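Putative lipoprotein (Bacteroides thetaiotaomicron, PDB 4Q1Z) is of unknown function, a two-domain putative lipoprotein of the DUF4876 family that is probably tethered to the bacterial membrane by a lipid anchor. Local coordinates at residues E74-N86 against L96-L108. Sequence-based numbering, arbitrary orientation. Where two conformers were deposited one is given.
Sequences ENNEYYINGNSVN and LNIEVQGLKVSPL. With PGE (triethylene glycol), chain H; PGE (triethylene glycol), chain I.
Lys104 runs out past Asn76 fully extended, and its CE comes to 3.4 Å from Asn76 OD1, the two side chains crossing at a slant. The lysine's CG stands opposite the backbone N (chi1 -168°), which sends the chain out past Asn76 to two triethylene glycols, probably from the crystallisation liquor. NZ donates to O4 of both, at 2.8 Å to the one in chain H, while Asn76 OD1 accepts from O1 of the glycol in chain I. With an alanine in place of Asn76, Lys104 CE would probably lose the amide it lies against, and that glycol hydroxyl its acceptor. Next along, the Tyr78 ring meets the start of Lys104 obliquely, CD2 being 3.8 Å from Lys104 CA; its OH bonds to Asp72.

Strands 77-84 and 96-105 are the two arms of an antiparallel beta hairpin in the N-terminal sheet, flanked by strand 60-72 beyond the first and strand 11-19 beyond the second; past Val105 the chain passes into the second sheet. Tyr79 with Leu103 and Asn81 with Gln101 are hydrogen-bonded pairs, each joined by two backbone bonds. On the face shared by Tyr78 and Lys104, Ile80 CB meets Val100 CG1 at 3.8 Å, and Ile80 CG2 lies at the same distance from Gly102 CA. The other face has Val105 CG2 against Tyr79 CB, 3.9 Å apart, while the tyrosine ring, its CG anti to the backbone N (chi1 178°), swings off so that its OH hydrogen-bonds to Ser67 OG and Glu361 N.

Toward the turn the arms part, and two waters bridge Asn83 and Glu99, one linking Asn83 N to Glu99 O, the other Asn83 O to Glu99 N. There Ile98 reaches across with both branches, CG2 to Asn83 N and CD1 to Ser84 CB, each 3.5 Å away.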
ATOM      1  N   GLU A  74      -2.629 -19.252   3.741  1.00 73.01           N
ATOM      2  CA  GLU A  74      -3.342 -18.410   2.780  1.00 71.71           C
ATOM      3  C   GLU A  74      -2.478 -17.218   2.326  1.00 75.94           C
ATOM      4  O   GLU A  74      -3.009 -16.256   1.742  1.00 75.70           O
ATOM      5  CB  GLU A  74      -4.672 -17.910   3.386  1.00 72.53           C
ATOM      6  CG  GLU A  74      -5.776 -18.954   3.434  1.00 80.46           C
ATOM      7  CD  GLU A  74      -6.695 -18.801   4.628  1.00100.84           C
ATOM      8  OE1 GLU A  74      -6.246 -19.093   5.761  1.00 97.04           O
ATOM      9  OE2 GLU A  74      -7.858 -18.379   4.435  1.00 95.82           O
ATOM     10  N   ASN A  75      -1.140 -17.303   2.582  1.00 71.56           N
ATOM     11  CA  ASN A  75      -0.138 -16.294   2.222  0.50 70.41           C
ATOM     12  C   ASN A  75      -0.417 -14.939   2.943  1.00 72.36           C
ATOM     13  O   ASN A  75      -0.115 -13.862   2.405  1.00 72.02           O
ATOM     14  CB  ASN A  75      -0.024 -16.114   0.683  0.50 69.87           C
ATOM     15  CG  ASN A  75       0.282 -17.382  -0.095  0.50 87.16           C
ATOM     16  OD1 ASN A  75       1.285 -18.071   0.139  0.50 81.01           O
ATOM     17  ND2 ASN A  75      -0.556 -17.694  -1.078  0.50 75.56           N
ATOM     18  N   ASN A  76      -0.968 -14.989   4.182  1.00 64.79           N
ATOM     19  CA  ASN A  76      -1.184 -13.771   4.965  1.00 62.21           C
ATOM     20  C   ASN A  76       0.084 -13.522   5.751  1.00 63.63           C
ATOM     21  O   ASN A  76       0.656 -14.461   6.290  1.00 64.74           O
ATOM     22  CB  ASN A  76      -2.393 -13.849   5.891  1.00 62.78           C
ATOM     23  CG  ASN A  76      -3.696 -13.977   5.180  1.00 82.86           C
ATOM     24  OD1 ASN A  76      -4.025 -13.206   4.267  1.00 78.33           O
ATOM     25  ND2 ASN A  76      -4.457 -14.972   5.583  1.00 73.91           N
ATOM     26  N   GLU A  77       0.557 -12.294   5.776  1.00 58.14           N
ATOM     27  CA  GLU A  77       1.783 -11.969   6.470  1.00 57.93           C
ATOM     28  C   GLU A  77       1.467 -11.381   7.819  1.00 60.97           C
ATOM     29  O   GLU A  77       0.522 -10.596   7.947  1.00 61.90           O
ATOM     30  CB  GLU A  77       2.629 -11.017   5.643  1.00 59.16           C
ATOM     31  CG  GLU A  77       4.069 -10.930   6.112  1.00 71.67           C
ATOM     32  CD  GLU A  77       4.844  -9.727   5.618  1.00 81.86           C
ATOM     33  OE1 GLU A  77       4.667  -9.353   4.436  1.00 77.04           O
ATOM     34  OE2 GLU A  77       5.624  -9.157   6.417  1.00 64.72           O
ATOM     35  N   TYR A  78       2.247 -11.790   8.834  1.00 55.08           N
ATOM     36  CA  TYR A  78       2.109 -11.343  10.206  1.00 53.93           C
ATOM     37  C   TYR A  78       3.433 -10.915  10.785  1.00 59.54           C
ATOM     38  O   TYR A  78       4.418 -11.639  10.665  1.00 61.90           O
ATOM     39  CB  TYR A  78       1.521 -12.455  11.118  1.00 54.76           C
ATOM     40  CG  TYR A  78       0.193 -13.024  10.672  1.00 55.14           C
ATOM     41  CD1 TYR A  78       0.128 -14.004   9.685  1.00 56.50           C
ATOM     42  CD2 TYR A  78      -0.996 -12.632  11.284  1.00 55.86           C
ATOM     43  CE1 TYR A  78      -1.090 -14.543   9.281  1.00 55.86           C
ATOM     44  CE2 TYR A  78      -2.220 -13.176  10.898  1.00 56.69           C
ATOM     45  CZ  TYR A  78      -2.262 -14.127   9.890  1.00 66.81           C
ATOM     46  OH  TYR A  78      -3.460 -14.657   9.479  1.00 75.79           O
ATOM     47  N   TYR A  79       3.450  -9.778  11.474  1.00 55.31           N
ATOM     48  CA  TYR A  79       4.603  -9.354  12.242  1.00 55.20           C
ATOM     49  C   TYR A  79       4.363  -9.918  13.641  1.00 59.83           C
ATOM     50  O   TYR A  79       3.347  -9.613  14.287  1.00 58.16           O
ATOM     51  CB  TYR A  79       4.816  -7.828  12.213  1.00 55.81           C
ATOM     52  CG  TYR A  79       5.998  -7.403  13.058  1.00 58.13           C
ATOM     53  CD1 TYR A  79       7.287  -7.858  12.776  1.00 59.93           C
ATOM     54  CD2 TYR A  79       5.824  -6.597  14.177  1.00 59.50           C
ATOM     55  CE1 TYR A  79       8.371  -7.497  13.572  1.00 61.39           C
ATOM     56  CE2 TYR A  79       6.902  -6.229  14.979  1.00 61.26           C
ATOM     57  CZ  TYR A  79       8.168  -6.696  14.684  1.00 70.03           C
ATOM     58  OH  TYR A  79       9.209  -6.335  15.498  1.00 78.38           O
ATOM     59  N   ILE A  80       5.226 -10.848  14.058  1.00 57.44           N
ATOM     60  CA  ILE A  80       5.021 -11.526  15.338  1.00 56.22           C
ATOM     61  C   ILE A  80       6.027 -11.004  16.357  1.00 61.46           C
ATOM     62  O   ILE A  80       7.149 -10.652  16.000  1.00 62.36           O
ATOM     63  CB  ILE A  80       5.024 -13.074  15.147  1.00 58.83           C
ATOM     64  CG1 ILE A  80       6.388 -13.617  14.625  1.00 59.47           C
ATOM     65  CG2 ILE A  80       3.864 -13.482  14.211  1.00 56.68           C
ATOM     66  CD1 ILE A  80       6.511 -15.121  14.487  1.00 59.56           C
ATOM     67  N   ASN A  81       5.589 -10.866  17.612  1.00 58.84           N
ATOM     68  CA  ASN A  81       6.402 -10.306  18.689  1.00 59.19           C
ATOM     69  C   ASN A  81       6.022 -10.893  20.043  1.00 62.57           C
ATOM     70  O   ASN A  81       4.871 -11.237  20.274  1.00 62.24           O
ATOM     71  CB  ASN A  81       6.258  -8.765  18.725  1.00 60.95           C
ATOM     72  CG  ASN A  81       7.567  -8.020  18.857  1.00103.47           C
ATOM     73  OD1 ASN A  81       8.377  -8.274  19.762  1.00105.75           O
ATOM     74  ND2 ASN A  81       7.799  -7.057  17.971  1.00 97.42           N
ATOM     75  N   GLY A  82       6.994 -10.975  20.931  1.00 60.02           N
ATOM     76  CA  GLY A  82       6.803 -11.490  22.274  1.00 61.66           C
ATOM     77  C   GLY A  82       7.990 -11.200  23.156  1.00 68.99           C
ATOM     78  O   GLY A  82       9.057 -10.851  22.660  1.00 68.26           O
ATOM     79  N   ASN A  83       7.800 -11.300  24.471  1.00 70.42           N
ATOM     80  CA  ASN A  83       8.881 -11.109  25.432  1.00 73.84           C
ATOM     81  C   ASN A  83       8.587 -11.789  26.761  1.00 82.19           C
ATOM     82  O   ASN A  83       7.451 -12.150  27.053  1.00 82.21           O
ATOM     83  CB  ASN A  83       9.239  -9.631  25.654  1.00 76.88           C
ATOM     84  CG  ASN A  83       8.146  -8.770  26.193  1.00 95.05           C
ATOM     85  OD1 ASN A  83       7.844  -8.792  27.387  1.00 93.55           O
ATOM     86  ND2 ASN A  83       7.609  -7.919  25.338  1.00 85.98           N
ATOM     87  N   SER A  84       9.644 -12.001  27.527  1.00 82.35           N
ATOM     88  CA  SER A  84       9.670 -12.559  28.866  1.00 84.77           C
ATOM     89  C   SER A  84      10.653 -11.690  29.613  1.00 92.18           C
ATOM     90  O   SER A  84      11.849 -11.702  29.292  1.00 91.67           O
ATOM     91  CB  SER A  84      10.079 -14.031  28.840  1.00 89.87           C
ATOM     92  OG  SER A  84       9.241 -14.835  29.656  1.00101.68           O
ATOM     93  N   VAL A  85      10.136 -10.829  30.501  1.00 91.51           N
ATOM     94  CA  VAL A  85      10.957  -9.869  31.239  1.00 93.21           C
ATOM     95  C   VAL A  85      11.527 -10.520  32.492  1.00101.56           C
ATOM     96  O   VAL A  85      10.791 -11.153  33.256  1.00101.30           O
ATOM     97  CB  VAL A  85      10.202  -8.559  31.566  1.00 95.86           C
ATOM     98  CG1 VAL A  85      11.171  -7.465  32.013  1.00 96.58           C
ATOM     99  CG2 VAL A  85       9.379  -8.091  30.368  1.00 93.61           C
ATOM    100  N   ASN A  86      12.858 -10.363  32.669  1.00102.00           N
ATOM    101  CA  ASN A  86      13.689 -10.829  33.778  1.00105.35           C
ATOM    102  C   ASN A  86      13.382 -12.296  34.160  1.00112.47           C
ATOM    103  O   ASN A  86      12.968 -12.599  35.286  1.00112.83           O
ATOM    104  CB  ASN A  86      13.572  -9.880  34.988  1.00108.06           C
ATOM    105  CG  ASN A  86      14.009  -8.447  34.719  1.00129.85           C
ATOM    106  OD1 ASN A  86      14.570  -8.098  33.656  1.00122.51           O
ATOM    107  ND2 ASN A  86      13.748  -7.578  35.689  1.00119.27           N
ATOM    108  N   LEU A  96      11.770 -22.186  29.199  1.00 94.60           N
ATOM    109  CA  LEU A  96      11.161 -20.857  29.171  1.00 91.40           C
ATOM    110  C   LEU A  96      10.078 -20.781  28.102  1.00 89.48           C
ATOM    111  O   LEU A  96      10.296 -21.203  26.960  1.00 87.67           O
ATOM    112  CB  LEU A  96      12.233 -19.777  28.934  1.00 91.42           C
ATOM    113  CG  LEU A  96      11.783 -18.308  28.899  1.00 95.04           C
ATOM    114  CD1 LEU A  96      11.123 -17.874  30.215  1.00 96.15           C
ATOM    115  CD2 LEU A  96      12.946 -17.405  28.590  1.00 96.84           C
ATOM    116  N   ASN A  97       8.908 -20.237  28.491  1.00 83.03           N
ATOM    117  CA  ASN A  97       7.754 -20.086  27.613  1.00 80.45           C
ATOM    118  C   ASN A  97       7.482 -18.617  27.343  1.00 81.22           C
ATOM    119  O   ASN A  97       7.362 -17.821  28.282  1.00 80.76           O
ATOM    120  CB  ASN A  97       6.527 -20.764  28.200  1.00 81.42           C
ATOM    121  CG  ASN A  97       6.726 -22.232  28.477  1.00115.17           C
ATOM    122  OD1 ASN A  97       6.735 -23.058  27.559  1.00110.09           O
ATOM    123  ND2 ASN A  97       6.887 -22.592  29.757  1.00109.91           N
ATOM    124  N   ILE A  98       7.436 -18.260  26.043  1.00 75.15           N
ATOM    125  CA  ILE A  98       7.162 -16.911  25.535  1.00 72.55           C
ATOM    126  C   ILE A  98       5.885 -16.925  24.750  1.00 71.03           C
ATOM    127  O   ILE A  98       5.749 -17.700  23.808  1.00 69.45           O
ATOM    128  CB  ILE A  98       8.300 -16.309  24.640  1.00 75.84           C
ATOM    129  CG1 ILE A  98       9.739 -16.835  24.945  1.00 78.18           C
ATOM    130  CG2 ILE A  98       8.194 -14.784  24.538  1.00 75.67           C
ATOM    131  CD1 ILE A  98      10.412 -16.284  26.149  1.00 87.53           C
ATOM    132  N   GLU A  99       4.969 -16.035  25.093  1.00 65.70           N
ATOM    133  CA  GLU A  99       3.737 -15.854  24.339  1.00 62.78           C
ATOM    134  C   GLU A  99       4.037 -14.908  23.207  1.00 61.15           C
ATOM    135  O   GLU A  99       4.497 -13.797  23.450  1.00 59.11           O
ATOM    136  CB  GLU A  99       2.654 -15.302  25.247  1.00 64.54           C
ATOM    137  CG  GLU A  99       1.264 -15.368  24.661  1.00 72.30           C
ATOM    138  CD  GLU A  99       0.272 -14.838  25.662  1.00 88.67           C
ATOM    139  OE1 GLU A  99       0.277 -15.313  26.825  1.00 76.88           O
ATOM    140  OE2 GLU A  99      -0.449 -13.880  25.304  1.00 80.64           O
ATOM    141  N   VAL A 100       3.835 -15.367  21.967  1.00 56.36           N
ATOM    142  CA  VAL A 100       4.159 -14.616  20.751  1.00 53.74           C
ATOM    143  C   VAL A 100       2.860 -14.276  20.018  1.00 59.22           C
ATOM    144  O   VAL A 100       2.178 -15.171  19.518  1.00 59.75           O
ATOM    145  CB  VAL A 100       5.169 -15.403  19.854  1.00 55.52           C
ATOM    146  CG1 VAL A 100       5.463 -14.652  18.554  1.00 54.13           C
ATOM    147  CG2 VAL A 100       6.461 -15.692  20.609  1.00 56.00           C
ATOM    148  N   GLN A 101       2.513 -12.988  19.961  1.00 56.09           N
ATOM    149  CA  GLN A 101       1.277 -12.564  19.304  1.00 55.48           C
ATOM    150  C   GLN A 101       1.588 -11.987  17.936  1.00 57.89           C
ATOM    151  O   GLN A 101       2.697 -11.515  17.705  1.00 58.40           O
ATOM    152  CB  GLN A 101       0.499 -11.581  20.182  1.00 57.58           C
ATOM    153  CG  GLN A 101       0.086 -12.200  21.546  1.00 83.65           C
ATOM    154  CD  GLN A 101      -1.373 -11.994  21.922  1.00103.92           C
ATOM    155  OE1 GLN A 101      -2.267 -11.839  21.060  1.00101.41           O
ATOM    156  NE2 GLN A 101      -1.650 -12.015  23.228  1.00 84.29           N
ATOM    157  N   GLY A 102       0.646 -12.110  17.018  1.00 54.05           N
ATOM    158  CA  GLY A 102       0.816 -11.639  15.649  1.00 53.71           C
ATOM    159  C   GLY A 102      -0.053 -10.471  15.213  1.00 57.30           C
ATOM    160  O   GLY A 102      -1.183 -10.289  15.679  1.00 55.76           O
ATOM    161  N   LEU A 103       0.484  -9.683  14.283  1.00 55.01           N
ATOM    162  CA  LEU A 103      -0.175  -8.524  13.688  1.00 52.99           C
ATOM    163  C   LEU A 103      -0.347  -8.785  12.197  1.00 54.84           C
ATOM    164  O   LEU A 103       0.661  -8.908  11.524  1.00 52.87           O
ATOM    165  CB  LEU A 103       0.697  -7.263  13.948  1.00 52.96           C
ATOM    166  CG  LEU A 103       0.342  -5.961  13.150  1.00 56.13           C
ATOM    167  CD1 LEU A 103      -1.040  -5.429  13.520  1.00 54.27           C
ATOM    168  CD2 LEU A 103       1.387  -4.891  13.363  1.00 57.58           C
ATOM    169  N   LYS A 104      -1.579  -8.870  11.665  1.00 54.49           N
ATOM    170  CA  LYS A 104      -1.731  -9.067  10.207  1.00 56.32           C
ATOM    171  C   LYS A 104      -1.197  -7.824   9.470  1.00 60.84           C
ATOM    172  O   LYS A 104      -1.570  -6.699   9.802  1.00 60.65           O
ATOM    173  CB  LYS A 104      -3.181  -9.402   9.756  1.00 59.25           C
ATOM    174  CG  LYS A 104      -3.249  -9.890   8.282  1.00 69.35           C
ATOM    175  CD  LYS A 104      -4.623 -10.415   7.927  1.00 81.59           C
ATOM    176  CE  LYS A 104      -4.781 -10.760   6.468  1.00 89.59           C
ATOM    177  NZ  LYS A 104      -6.159 -11.242   6.170  1.00 93.98           N
ATOM    178  N   VAL A 105      -0.274  -8.048   8.526  1.00 57.41           N
ATOM    179  CA  VAL A 105       0.410  -6.999   7.772  1.00 56.91           C
ATOM    180  C   VAL A 105       0.129  -7.128   6.273  1.00 60.17           C
ATOM    181  O   VAL A 105       0.465  -8.157   5.663  1.00 59.49           O
ATOM    182  CB  VAL A 105       1.940  -7.029   8.044  1.00 61.43           C
ATOM    183  CG1 VAL A 105       2.696  -6.155   7.054  1.00 61.17           C
ATOM    184  CG2 VAL A 105       2.265  -6.627   9.480  1.00 61.78           C
ATOM    185  N   SER A 106      -0.454  -6.052   5.680  1.00 55.19           N
ATOM    186  CA  SER A 106      -0.681  -5.963   4.231  1.00 52.96           C
ATOM    187  C   SER A 106       0.641  -5.517   3.575  1.00 54.65           C
ATOM    188  O   SER A 106       1.172  -4.466   3.917  1.00 54.77           O
ATOM    189  CB  SER A 106      -1.833  -5.033   3.898  1.00 53.90           C
ATOM    190  OG  SER A 106      -2.231  -5.282   2.563  1.00 65.71           O
ATOM    191  N   PRO A 107       1.246  -6.380   2.738  1.00 48.51           N
ATOM    192  CA  PRO A 107       2.587  -6.095   2.209  1.00 48.76           C
ATOM    193  C   PRO A 107       2.825  -4.760   1.440  1.00 54.61           C
ATOM    194  O   PRO A 107       3.843  -4.093   1.705  1.00 55.89           O
ATOM    195  CB  PRO A 107       2.830  -7.282   1.277  1.00 50.55           C
ATOM    196  CG  PRO A 107       1.465  -7.899   1.039  1.00 52.80           C
ATOM    197  CD  PRO A 107       0.781  -7.717   2.314  1.00 48.36           C
ATOM    198  N   LEU A 108       1.976  -4.408   0.443  1.00 48.47           N
ATOM    199  CA  LEU A 108       2.211  -3.206  -0.353  1.00 46.03           C
ATOM    200  C   LEU A 108       0.955  -2.391  -0.398  1.00 48.25           C
ATOM    201  O   LEU A 108      -0.020  -2.772  -1.053  1.00 47.32           O
ATOM    202  CB  LEU A 108       2.709  -3.596  -1.749  1.00 45.51           C
ATOM    203  CG  LEU A 108       3.110  -2.449  -2.670  1.00 47.51           C
ATOM    204  CD1 LEU A 108       4.348  -1.751  -2.172  1.00 45.88           C
ATOM    205  CD2 LEU A 108       3.185  -2.928  -4.108  1.00 46.04           C
TER
HETATM  206  C1  PGE H 406      -6.926 -12.556  10.543  1.00 82.78           C
HETATM  207  O1  PGE H 406      -7.083 -11.140  10.569  1.00 82.12           O
HETATM  208  C2  PGE H 406      -6.888 -13.080   9.139  1.00 83.44           C
HETATM  209  O2  PGE H 406      -7.291 -14.447   9.114  1.00 84.16           O
HETATM  210  C3  PGE H 406      -6.666 -15.218   8.088  1.00 85.13           C
HETATM  211  C4  PGE H 406      -7.583 -15.520   6.921  1.00 84.91           C
HETATM  212  O4  PGE H 406      -7.798 -12.355   4.205  1.00 81.55           O
HETATM  213  C6  PGE H 406      -7.755 -13.724   3.775  1.00 82.54           C
HETATM  214  C5  PGE H 406      -8.306 -14.673   4.809  1.00 82.49           C
HETATM  215  O3  PGE H 406      -7.753 -14.377   6.086  1.00 83.85           O
HETATM  216  C1  PGE I 407      -3.596  -9.905   2.909  1.00 89.48           C
HETATM  217  O1  PGE I 407      -3.790 -11.220   2.376  1.00 90.20           O
HETATM  218  C2  PGE I 407      -4.667  -8.930   2.478  1.00 86.94           C
HETATM  219  O2  PGE I 407      -4.549  -7.715   3.207  1.00 83.27           O
HETATM  220  C3  PGE I 407      -5.768  -7.288   3.807  1.00 80.50           C
HETATM  221  C4  PGE I 407      -5.689  -7.320   5.307  1.00 77.13           C
HETATM  222  O4  PGE I 407      -8.160  -9.691   8.141  1.00 74.81           O
HETATM  223  C6  PGE I 407      -7.893  -8.350   7.727  1.00 73.04           C
HETATM  224  C5  PGE I 407      -7.681  -8.260   6.254  1.00 72.12           C
HETATM  225  O3  PGE I 407      -6.956  -7.081   5.921  1.00 74.10           O
HETATM  226  O   HOH W   1      -0.755 -10.157   4.348  1.00 49.27           O
HETATM  227  O   HOH W   2       5.674 -14.374  27.647  1.00 58.33           O
HETATM  228  O   HOH W   3       5.015 -12.120  25.309  1.00 70.96           O